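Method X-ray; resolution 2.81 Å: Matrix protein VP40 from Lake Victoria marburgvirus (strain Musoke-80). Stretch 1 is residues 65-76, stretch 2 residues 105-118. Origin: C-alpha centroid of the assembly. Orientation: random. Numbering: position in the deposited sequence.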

ATOM      1  N   ASP A  65     -12.520   7.594  -2.919  1.00 43.29           N
ATOM      2  CA  ASP A  65     -12.898   7.816  -4.301  1.00 42.46           C
ATOM      3  C   ASP A  65     -12.584   6.636  -5.213  1.00 40.68           C
ATOM      4  O   ASP A  65     -12.678   6.787  -6.421  1.00 40.23           O
ATOM      5  CB  ASP A  65     -12.186   9.052  -4.854  1.00 42.52           C
ATOM      6  CG  ASP A  65     -12.557  10.329  -4.128  1.00 44.87           C
ATOM      7  OD1 ASP A  65     -13.751  10.491  -3.761  1.00 46.45           O
ATOM      8  OD2 ASP A  65     -11.631  11.169  -3.949  1.00 45.30           O
ATOM      9  N   GLN A  66     -12.214   5.472  -4.686  1.00 40.23           N
ATOM     10  CA  GLN A  66     -11.855   4.337  -5.563  1.00 39.48           C
ATOM     11  C   GLN A  66     -12.941   3.980  -6.575  1.00 40.76           C
ATOM     12  O   GLN A  66     -12.647   3.410  -7.623  1.00 39.45           O
ATOM     13  CB  GLN A  66     -11.501   3.089  -4.746  1.00 39.62           C
ATOM     14  CG  GLN A  66     -12.646   2.521  -3.920  1.00 41.21           C
ATOM     15  CD  GLN A  66     -12.217   1.339  -3.057  1.00 41.15           C
ATOM     16  OE1 GLN A  66     -12.484   1.342  -1.870  1.00 42.19           O
ATOM     17  NE2 GLN A  66     -11.528   0.347  -3.636  1.00 40.03           N
ATOM     18  N   PHE A  67     -14.191   4.311  -6.251  1.00 44.03           N
ATOM     19  CA  PHE A  67     -15.315   4.045  -7.139  1.00 45.76           C
ATOM     20  C   PHE A  67     -15.740   5.203  -8.032  1.00 46.43           C
ATOM     21  O   PHE A  67     -16.731   5.091  -8.745  1.00 47.70           O
ATOM     22  CB  PHE A  67     -16.483   3.563  -6.314  1.00 48.11           C
ATOM     23  CG  PHE A  67     -16.164   2.354  -5.509  1.00 48.96           C
ATOM     24  CD1 PHE A  67     -15.559   1.253  -6.111  1.00 47.88           C
ATOM     25  CD2 PHE A  67     -16.454   2.304  -4.159  1.00 50.84           C
ATOM     26  CE1 PHE A  67     -15.259   0.128  -5.381  1.00 48.48           C
ATOM     27  CE2 PHE A  67     -16.156   1.179  -3.421  1.00 51.33           C
ATOM     28  CZ  PHE A  67     -15.560   0.089  -4.034  1.00 50.15           C
ATOM     29  N   LYS A  68     -14.978   6.293  -8.021  1.00 46.14           N
ATOM     30  CA  LYS A  68     -15.132   7.355  -9.012  1.00 45.45           C
ATOM     31  C   LYS A  68     -14.147   7.070 -10.120  1.00 43.85           C
ATOM     32  O   LYS A  68     -12.942   7.314  -9.968  1.00 42.70           O
ATOM     33  CB  LYS A  68     -14.865   8.725  -8.401  1.00 45.28           C
ATOM     34  CG  LYS A  68     -15.942   9.125  -7.432  1.00 47.15           C
ATOM     35  CD  LYS A  68     -15.537  10.226  -6.471  1.00 48.25           C
ATOM     36  CE  LYS A  68     -16.350  10.090  -5.184  1.00 51.24           C
ATOM     37  NZ  LYS A  68     -16.472  11.358  -4.423  1.00 52.95           N
ATOM     38  N   GLY A  69     -14.672   6.542 -11.222  1.00 43.55           N
ATOM     39  CA  GLY A  69     -13.857   6.008 -12.300  1.00 42.96           C
ATOM     40  C   GLY A  69     -13.053   7.044 -13.043  1.00 42.57           C
ATOM     41  O   GLY A  69     -12.072   6.717 -13.709  1.00 42.19           O
ATOM     42  N   ASN A  70     -13.453   8.304 -12.912  1.00 44.29           N
ATOM     43  CA  ASN A  70     -12.802   9.425 -13.616  1.00 44.36           C
ATOM     44  C   ASN A  70     -11.739  10.172 -12.783  1.00 42.45           C
ATOM     45  O   ASN A  70     -11.524  11.362 -12.960  1.00 42.81           O
ATOM     46  CB  ASN A  70     -13.879  10.402 -14.051  1.00 48.21           C
ATOM     47  CG  ASN A  70     -14.615  11.025 -12.866  1.00 52.68           C
ATOM     48  OD1 ASN A  70     -14.858  10.376 -11.829  1.00 53.45           O
ATOM     49  ND2 ASN A  70     -14.980  12.296 -13.018  1.00 56.71           N
ATOM     50  N   VAL A  71     -11.123   9.490 -11.830  1.00 39.95           N
ATOM     51  CA  VAL A  71     -10.065  10.083 -11.060  1.00 37.61           C
ATOM     52  C   VAL A  71      -8.797   9.442 -11.561  1.00 34.75           C
ATOM     53  O   VAL A  71      -8.761   8.221 -11.700  1.00 33.15           O
ATOM     54  CB  VAL A  71     -10.299   9.843  -9.562  1.00 38.35           C
ATOM     55  CG1 VAL A  71      -9.134  10.351  -8.749  1.00 37.71           C
ATOM     56  CG2 VAL A  71     -11.585  10.532  -9.139  1.00 40.04           C
ATOM     57  N   CYS A  72      -7.785  10.269 -11.864  1.00 33.32           N
ATOM     58  CA  CYS A  72      -6.524   9.773 -12.416  1.00 32.62           C
ATOM     59  C   CYS A  72      -5.390   9.968 -11.440  1.00 30.50           C
ATOM     60  O   CYS A  72      -5.283  10.989 -10.758  1.00 30.07           O
ATOM     61  CB  CYS A  72      -6.139  10.457 -13.745  1.00 33.02           C
ATOM     62  SG  CYS A  72      -7.437  10.316 -14.973  1.00 39.02           S
ATOM     63  N   HIS A  73      -4.518   8.981 -11.407  1.00 28.28           N
ATOM     64  CA  HIS A  73      -3.348   9.096 -10.624  1.00 26.91           C
ATOM     65  C   HIS A  73      -2.168   8.918 -11.518  1.00 25.37           C
ATOM     66  O   HIS A  73      -2.180   8.086 -12.406  1.00 24.42           O
ATOM     67  CB  HIS A  73      -3.384   8.071  -9.472  1.00 27.42           C
ATOM     68  CG  HIS A  73      -4.458   8.363  -8.456  1.00 28.32           C
ATOM     69  ND1 HIS A  73      -5.641   7.656  -8.388  1.00 28.82           N
ATOM     70  CD2 HIS A  73      -4.549   9.336  -7.517  1.00 28.98           C
ATOM     71  CE1 HIS A  73      -6.401   8.165  -7.435  1.00 29.94           C
ATOM     72  NE2 HIS A  73      -5.766   9.185  -6.892  1.00 29.89           N
ATOM     73  N   ALA A  74      -1.147   9.731 -11.269  1.00 25.39           N
ATOM     74  CA  ALA A  74       0.210   9.473 -11.759  1.00 24.49           C
ATOM     75  C   ALA A  74       0.941   8.667 -10.691  1.00 24.54           C
ATOM     76  O   ALA A  74       0.925   9.032  -9.510  1.00 24.69           O
ATOM     77  CB  ALA A  74       0.940  10.766 -12.008  1.00 24.33           C
ATOM     78  N   PHE A  75       1.547   7.564 -11.130  1.00 24.06           N
ATOM     79  CA  PHE A  75       2.318   6.652 -10.286  1.00 23.78           C
ATOM     80  C   PHE A  75       3.798   6.741 -10.635  1.00 23.73           C
ATOM     81  O   PHE A  75       4.179   6.558 -11.798  1.00 23.25           O
ATOM     82  CB  PHE A  75       1.857   5.218 -10.546  1.00 23.27           C
ATOM     83  CG  PHE A  75       0.461   4.960 -10.130  1.00 23.24           C
ATOM     84  CD1 PHE A  75      -0.601   5.348 -10.933  1.00 23.21           C
ATOM     85  CD2 PHE A  75       0.196   4.319  -8.940  1.00 23.35           C
ATOM     86  CE1 PHE A  75      -1.905   5.112 -10.532  1.00 23.38           C
ATOM     87  CE2 PHE A  75      -1.096   4.069  -8.548  1.00 23.77           C
ATOM     88  CZ  PHE A  75      -2.146   4.465  -9.337  1.00 23.73           C
ATOM     89  N   THR A  76       4.624   6.961  -9.628  1.00 24.40           N
ATOM     90  CA  THR A  76       6.069   7.065  -9.809  1.00 25.35           C
ATOM     91  C   THR A  76       6.849   6.407  -8.673  1.00 26.51           C
ATOM     92  O   THR A  76       6.556   6.624  -7.494  1.00 28.01           O
ATOM     93  CB  THR A  76       6.483   8.537  -9.835  1.00 25.69           C
ATOM     94  OG1 THR A  76       5.623   9.228 -10.725  1.00 26.29           O
ATOM     95  CG2 THR A  76       7.909   8.698 -10.314  1.00 26.24           C
TER
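Stretch 2, residues 105-118: NFEYPLAHTVAALL

The start of stretch 2 is hydrogen-bonded to a turn-rich loop of stretch 1, which it follows in the reverse order, and its helix then packs through apolar side chains beside a strand running nearly parallel to it. Residues 105-107 have helical backbone angles without the regular bonds; Tyr108 is extended, Pro109 takes the N-cap position, and the helix runs from Leu110 through Leu118 and beyond. Its axis makes an angle of 11° with strand 72-76, nearly parallel, and comes no closer than 11.7 Å, so side chains must span the gap.

The backbones approach more closely at the loop, where the CA atoms of Gly69 and Phe106 are 4.2 Å apart. Two successive amides of stretch 2 bind carbonyls here: Asn105 N donates to Val71 O (2.9 Å) and Phe106 N to Gly69 O (3.1 Å). The absence of a side chain at Gly69 suits this proximity, since an ideal CB there would lie 3.2 Å from Phe106 CB. Asn105 points toward the loop, and its ND2 donates to Lys68 O at 3.0 Å, tying the side chain to the residue shared by two consecutive type I turns, Asp65-Lys68 and Lys68-Val71. Asn105 OD1 accepts a hydrogen bond from water 2 at 2.8 Å, and the same water lies 2.6 Å from His73 ND1, bridging the two side chains.

At the start of the helix, Leu110 packs on Gln66, with CD2 4.0 Å from Gln66 CA, and also reaches His73, where CD2 is 3.9 Å from CE1. Water 1 accepts from Ala111 N (2.9 Å) and, weakly, from Gln66 NE2 (2.8 Å). Farther along, Phe75 points toward the helix: its CD2 lies 3.6 Å from Leu117 CD1, while Leu110 CD1 (4.4 Å from CZ) and Val114 CG2 (4.5 Å from CE2) approach the ring edge.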

ATOM      1  N   ASN A 105      -9.245   5.456 -12.385  1.00 34.50           N
ATOM      2  CA  ASN A 105      -9.849   4.422 -11.566  1.00 35.23           C
ATOM      3  C   ASN A 105     -10.661   3.376 -12.330  1.00 36.24           C
ATOM      4  O   ASN A 105     -10.672   2.213 -11.948  1.00 36.55           O
ATOM      5  CB  ASN A 105     -10.675   5.052 -10.452  1.00 35.66           C
ATOM      6  CG  ASN A 105      -9.808   5.719  -9.397  1.00 34.70           C
ATOM      7  OD1 ASN A 105      -8.597   5.528  -9.359  1.00 33.18           O
ATOM      8  ND2 ASN A 105     -10.418   6.528  -8.563  1.00 35.46           N
ATOM      9  N   PHE A 106     -11.296   3.746 -13.437  1.00 37.80           N
ATOM     10  CA  PHE A 106     -12.092   2.747 -14.187  1.00 38.73           C
ATOM     11  C   PHE A 106     -11.240   1.694 -14.897  1.00 36.72           C
ATOM     12  O   PHE A 106     -11.754   0.652 -15.245  1.00 36.21           O
ATOM     13  CB  PHE A 106     -13.047   3.391 -15.185  1.00 40.47           C
ATOM     14  CG  PHE A 106     -12.365   3.979 -16.376  1.00 42.40           C
ATOM     15  CD1 PHE A 106     -11.908   3.166 -17.430  1.00 43.09           C
ATOM     16  CD2 PHE A 106     -12.183   5.356 -16.468  1.00 44.34           C
ATOM     17  CE1 PHE A 106     -11.261   3.732 -18.531  1.00 43.14           C
ATOM     18  CE2 PHE A 106     -11.545   5.924 -17.574  1.00 44.44           C
ATOM     19  CZ  PHE A 106     -11.076   5.111 -18.600  1.00 43.12           C
ATOM     20  N   GLU A 107      -9.946   1.954 -15.103  1.00 34.75           N
ATOM     21  CA  GLU A 107      -9.104   1.015 -15.850  1.00 33.49           C
ATOM     22  C   GLU A 107      -8.764  -0.235 -15.046  1.00 32.76           C
ATOM     23  O   GLU A 107      -8.592  -1.312 -15.609  1.00 32.05           O
ATOM     24  CB  GLU A 107      -7.830   1.697 -16.319  1.00 33.25           C
ATOM     25  CG  GLU A 107      -8.038   2.919 -17.205  1.00 33.14           C
ATOM     26  CD  GLU A 107      -6.734   3.536 -17.646  1.00 32.47           C
ATOM     27  OE1 GLU A 107      -5.918   2.755 -18.183  1.00 33.85           O
ATOM     28  OE2 GLU A 107      -6.539   4.775 -17.480  1.00 32.00           O
ATOM     29  N   TYR A 108      -8.725  -0.100 -13.723  1.00 32.66           N
ATOM     30  CA  TYR A 108      -8.503  -1.251 -12.838  1.00 33.00           C
ATOM     31  C   TYR A 108      -8.811  -0.899 -11.402  1.00 31.93           C
ATOM     32  O   TYR A 108      -8.516   0.213 -10.986  1.00 31.45           O
ATOM     33  CB  TYR A 108      -7.045  -1.698 -12.940  1.00 33.42           C
ATOM     34  CG  TYR A 108      -6.880  -3.156 -12.660  1.00 35.22           C
ATOM     35  CD1 TYR A 108      -6.663  -3.607 -11.378  1.00 36.61           C
ATOM     36  CD2 TYR A 108      -6.988  -4.091 -13.678  1.00 36.42           C
ATOM     37  CE1 TYR A 108      -6.537  -4.950 -11.105  1.00 38.08           C
ATOM     38  CE2 TYR A 108      -6.869  -5.436 -13.418  1.00 37.69           C
ATOM     39  CZ  TYR A 108      -6.646  -5.854 -12.126  1.00 39.17           C
ATOM     40  OH  TYR A 108      -6.518  -7.193 -11.839  1.00 42.75           O
ATOM     41  N   PRO A 109      -9.373  -1.840 -10.610  1.00 32.10           N
ATOM     42  CA  PRO A 109      -9.616  -1.448  -9.205  1.00 31.64           C
ATOM     43  C   PRO A 109      -8.377  -0.793  -8.578  1.00 29.97           C
ATOM     44  O   PRO A 109      -7.284  -1.368  -8.563  1.00 29.07           O
ATOM     45  CB  PRO A 109      -9.940  -2.766  -8.508  1.00 32.81           C
ATOM     46  CG  PRO A 109     -10.458  -3.638  -9.569  1.00 33.64           C
ATOM     47  CD  PRO A 109      -9.804  -3.224 -10.867  1.00 32.68           C
ATOM     48  N   LEU A 110      -8.569   0.403  -8.052  1.00 29.20           N
ATOM     49  CA  LEU A 110      -7.505   1.155  -7.431  1.00 28.07           C
ATOM     50  C   LEU A 110      -6.827   0.437  -6.246  1.00 28.48           C
ATOM     51  O   LEU A 110      -5.605   0.400  -6.168  1.00 27.78           O
ATOM     52  CB  LEU A 110      -8.068   2.496  -6.975  1.00 28.23           C
ATOM     53  CG  LEU A 110      -7.131   3.545  -6.387  1.00 27.66           C
ATOM     54  CD1 LEU A 110      -5.995   3.821  -7.355  1.00 26.18           C
ATOM     55  CD2 LEU A 110      -7.914   4.826  -6.052  1.00 28.45           C
ATOM     56  N   ALA A 111      -7.608  -0.110  -5.317  1.00 29.73           N
ATOM     57  CA  ALA A 111      -7.052  -0.686  -4.091  1.00 30.09           C
ATOM     58  C   ALA A 111      -6.142  -1.852  -4.395  1.00 29.83           C
ATOM     59  O   ALA A 111      -5.056  -1.971  -3.833  1.00 30.29           O
ATOM     60  CB  ALA A 111      -8.151  -1.125  -3.146  1.00 31.87           C
ATOM     61  N   HIS A 112      -6.569  -2.724  -5.281  1.00 29.85           N
ATOM     62  CA  HIS A 112      -5.684  -3.784  -5.744  1.00 29.47           C
ATOM     63  C   HIS A 112      -4.412  -3.184  -6.309  1.00 27.57           C
ATOM     64  O   HIS A 112      -3.317  -3.579  -5.970  1.00 27.28           O
ATOM     65  CB  HIS A 112      -6.379  -4.629  -6.813  1.00 30.14           C
ATOM     66  CG  HIS A 112      -5.694  -5.922  -7.087  1.00 30.72           C
ATOM     67  ND1 HIS A 112      -6.303  -6.939  -7.784  1.00 31.99           N
ATOM     68  CD2 HIS A 112      -4.473  -6.387  -6.732  1.00 30.68           C
ATOM     69  CE1 HIS A 112      -5.482  -7.972  -7.858  1.00 32.39           C
ATOM     70  NE2 HIS A 112      -4.362  -7.660  -7.231  1.00 31.70           N
ATOM     71  N   THR A 113      -4.565  -2.197  -7.170  1.00 26.71           N
ATOM     72  CA  THR A 113      -3.413  -1.594  -7.828  1.00 25.47           C
ATOM     73  C   THR A 113      -2.409  -1.091  -6.801  1.00 25.13           C
ATOM     74  O   THR A 113      -1.225  -1.404  -6.872  1.00 24.50           O
ATOM     75  CB  THR A 113      -3.829  -0.434  -8.760  1.00 24.70           C
ATOM     76  OG1 THR A 113      -4.795  -0.901  -9.720  1.00 24.92           O
ATOM     77  CG2 THR A 113      -2.618   0.105  -9.465  1.00 23.61           C
ATOM     78  N   VAL A 114      -2.908  -0.325  -5.839  1.00 25.55           N
ATOM     79  CA  VAL A 114      -2.059   0.258  -4.822  1.00 25.71           C
ATOM     80  C   VAL A 114      -1.487  -0.803  -3.870  1.00 26.73           C
ATOM     81  O   VAL A 114      -0.315  -0.746  -3.486  1.00 26.34           O
ATOM     82  CB  VAL A 114      -2.810   1.336  -4.026  1.00 26.03           C
ATOM     83  CG1 VAL A 114      -1.940   1.857  -2.879  1.00 26.11           C
ATOM     84  CG2 VAL A 114      -3.223   2.470  -4.957  1.00 25.28           C
ATOM     85  N   ALA A 115      -2.305  -1.773  -3.499  1.00 28.13           N
ATOM     86  CA  ALA A 115      -1.841  -2.833  -2.612  1.00 29.42           C
ATOM     87  C   ALA A 115      -0.771  -3.655  -3.304  1.00 29.37           C
ATOM     88  O   ALA A 115       0.242  -4.016  -2.698  1.00 29.83           O
ATOM     89  CB  ALA A 115      -3.001  -3.714  -2.205  1.00 30.79           C
ATOM     90  N   ALA A 116      -1.001  -3.929  -4.583  1.00 29.11           N
ATOM     91  CA  ALA A 116      -0.076  -4.716  -5.371  1.00 29.15           C
ATOM     92  C   ALA A 116       1.282  -4.006  -5.476  1.00 28.62           C
ATOM     93  O   ALA A 116       2.339  -4.632  -5.460  1.00 29.16           O
ATOM     94  CB  ALA A 116      -0.658  -4.971  -6.739  1.00 28.77           C
ATOM     95  N   LEU A 117       1.248  -2.689  -5.589  1.00 27.79           N
ATOM     96  CA  LEU A 117       2.467  -1.926  -5.799  1.00 27.06           C
ATOM     97  C   LEU A 117       3.253  -1.881  -4.504  1.00 27.51           C
ATOM     98  O   LEU A 117       4.430  -2.199  -4.484  1.00 27.93           O
ATOM     99  CB  LEU A 117       2.142  -0.515  -6.321  1.00 26.15           C
ATOM    100  CG  LEU A 117       1.865  -0.407  -7.836  1.00 25.60           C
ATOM    101  CD1 LEU A 117       1.343   0.970  -8.199  1.00 25.07           C
ATOM    102  CD2 LEU A 117       3.106  -0.731  -8.658  1.00 25.24           C
ATOM    103  N   LEU A 118       2.583  -1.544  -3.412  1.00 27.89           N
ATOM    104  CA  LEU A 118       3.257  -1.405  -2.126  1.00 27.87           C
ATOM    105  C   LEU A 118       3.608  -2.749  -1.471  1.00 28.98           C
ATOM    106  O   LEU A 118       4.424  -2.778  -0.561  1.00 29.85           O
ATOM    107  CB  LEU A 118       2.402  -0.575  -1.182  1.00 27.95           C
ATOM    108  CG  LEU A 118       2.185   0.872  -1.604  1.00 26.95           C
ATOM    109  CD1 LEU A 118       1.100   1.514  -0.762  1.00 27.56           C
ATOM    110  CD2 LEU A 118       3.480   1.656  -1.491  1.00 26.61           C
TER
HETATM  111  O   HOH W   1     -10.298  -1.169  -5.611  1.00  8.03           O
HETATM  112  O   HOH W   2      -6.155   6.331 -10.521  1.00  9.79           O